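Local coordinates for protein aminomethyltransferase (Bartonella henselae, PDB 3GIR) that is an aminomethyltransferase-family protein with a folate-binding domain and a C-terminal barrel domain, at residues 99-104 and 154-159. Sequence-based numbering, arbitrary orientation.
Sequences SYALPV and AELEKR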
# COMPACT_ATOMS: atom_id res chain seq x y z
N SER A 99 16.61 10.20 -8.00
CA SER A 99 16.09 11.57 -7.86
C SER A 99 15.51 12.14 -9.15
O SER A 99 14.80 13.11 -9.12
CB SER A 99 17.20 12.48 -7.33
OG SER A 99 17.79 11.96 -6.18
N TYR A 100 15.80 11.51 -10.27
CA TYR A 100 15.12 11.81 -11.53
C TYR A 100 13.85 10.99 -11.73
O TYR A 100 12.78 11.49 -12.09
CB TYR A 100 16.08 11.56 -12.66
CG TYR A 100 15.44 11.62 -14.02
CD1 TYR A 100 14.93 12.81 -14.52
CD2 TYR A 100 15.33 10.51 -14.81
CE1 TYR A 100 14.32 12.87 -15.74
CE2 TYR A 100 14.75 10.56 -16.07
CZ TYR A 100 14.25 11.78 -16.53
OH TYR A 100 13.62 11.86 -17.74
N ALA A 101 13.95 9.69 -11.43
CA ALA A 101 12.82 8.80 -11.68
C ALA A 101 11.65 9.07 -10.79
O ALA A 101 10.50 8.92 -11.20
CB ALA A 101 13.22 7.27 -11.58
N LEU A 102 11.95 9.41 -9.53
CA LEU A 102 10.92 9.60 -8.49
C LEU A 102 11.08 10.96 -7.84
O LEU A 102 12.23 11.45 -7.75
CB LEU A 102 11.09 8.56 -7.38
CG LEU A 102 11.05 7.11 -7.80
CD1 LEU A 102 11.43 6.16 -6.63
CD2 LEU A 102 9.64 6.72 -8.37
N PRO A 103 9.99 11.46 -7.23
CA PRO A 103 10.10 12.76 -6.53
C PRO A 103 10.68 12.63 -5.11
O PRO A 103 10.00 12.91 -4.12
CB PRO A 103 8.65 13.26 -6.50
CG PRO A 103 7.85 11.98 -6.45
CD PRO A 103 8.63 10.95 -7.24
N VAL A 104 11.96 12.28 -5.05
CA VAL A 104 12.69 12.05 -3.82
C VAL A 104 14.04 12.75 -3.93
O VAL A 104 14.51 13.06 -5.02
CB VAL A 104 12.92 10.52 -3.57
CG1 VAL A 104 11.59 9.74 -3.54
CG2 VAL A 104 13.89 9.89 -4.62
N ALA A 154 9.60 -1.68 -16.50
CA ALA A 154 9.92 -1.19 -17.86
C ALA A 154 10.16 0.32 -17.87
O ALA A 154 11.11 0.80 -18.50
CB ALA A 154 8.83 -1.60 -18.81
N GLU A 155 9.36 1.05 -17.12
CA GLU A 155 9.48 2.48 -17.06
C GLU A 155 10.73 2.93 -16.29
O GLU A 155 11.46 3.86 -16.72
CB GLU A 155 8.22 3.13 -16.51
CG GLU A 155 8.32 4.66 -16.45
CD GLU A 155 8.43 5.35 -17.85
OE1 GLU A 155 7.94 4.76 -18.85
OE2 GLU A 155 9.07 6.44 -17.87
N LEU A 156 11.06 2.23 -15.20
CA LEU A 156 12.28 2.57 -14.47
C LEU A 156 13.53 2.35 -15.32
O LEU A 156 14.43 3.14 -15.31
CB LEU A 156 12.34 1.72 -13.17
CG LEU A 156 11.41 2.22 -12.05
CD1 LEU A 156 11.22 1.14 -10.97
CD2 LEU A 156 11.88 3.48 -11.35
N GLU A 157 13.52 1.25 -16.07
CA GLU A 157 14.62 0.88 -16.99
C GLU A 157 14.80 1.98 -18.04
O GLU A 157 15.92 2.39 -18.35
CB GLU A 157 14.26 -0.43 -17.68
CG GLU A 157 15.33 -1.33 -17.89
CD GLU A 157 14.88 -2.68 -18.47
OE1 GLU A 157 15.64 -3.61 -18.22
OE2 GLU A 157 13.83 -2.80 -19.19
N LYS A 158 13.71 2.51 -18.59
CA LYS A 158 13.84 3.61 -19.54
C LYS A 158 14.36 4.88 -18.88
O LYS A 158 15.15 5.59 -19.44
CB LYS A 158 12.51 3.90 -20.26
CG LYS A 158 11.96 2.75 -21.10
CD LYS A 158 10.57 3.11 -21.61
CE LYS A 158 10.00 1.92 -22.32
NZ LYS A 158 8.51 1.98 -22.55
N ARG A 159 13.88 5.22 -17.70
CA ARG A 159 14.40 6.42 -17.00
C ARG A 159 15.86 6.28 -16.56
O ARG A 159 16.54 7.30 -16.28
CB ARG A 159 13.48 6.76 -15.78
CG ARG A 159 12.08 7.19 -16.19
CD ARG A 159 11.13 7.54 -15.04
NE ARG A 159 9.77 7.63 -15.57
CZ ARG A 159 8.72 8.11 -14.94
NH1 ARG A 159 8.82 8.64 -13.72
NH2 ARG A 159 7.57 8.02 -15.57
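R159, a buried arginine, reaches across to the end of another helix: its NH1 donates to the backbone oxygen of A101, the last residue of helix 94-101. NH1 lies 3.0 Å from A101 O, in the carbonyl plane and on a lone pair, but the bond is bent, with 138° at the hydrogen. The R159 chain is extended from CG to NE, which carries the guanidinium past A101, and CD packs 4.1 Å from A101 CB. One turn back, E155 holds the same group from another edge. R159 NE gives E155 OE2 a nearly straight hydrogen bond of 2.7 Å, part of a salt bridge, on that oxygen's anti lone pair; NH2 adds a weak bond. These in-plane bonds probably fix the guanidinium's rotation. NH2 also bonds L120 O, and Y293 makes a cation-pi contact with R159. With CG anti to the backbone N (chi1 171°), the Y100 ring swings its edge to R159 O, CE2 3.7 Å away. L156 CD2 meets A101 CB at 4.0 Å. This is helix-end packing within the folate-binding domain. It joins the C-terminal ends of helices 94-101 and 149-159 beside the antiparallel sheet containing strands 114-120 and 139-144, where L102 and L156 touch L142 and R159 rests on L119.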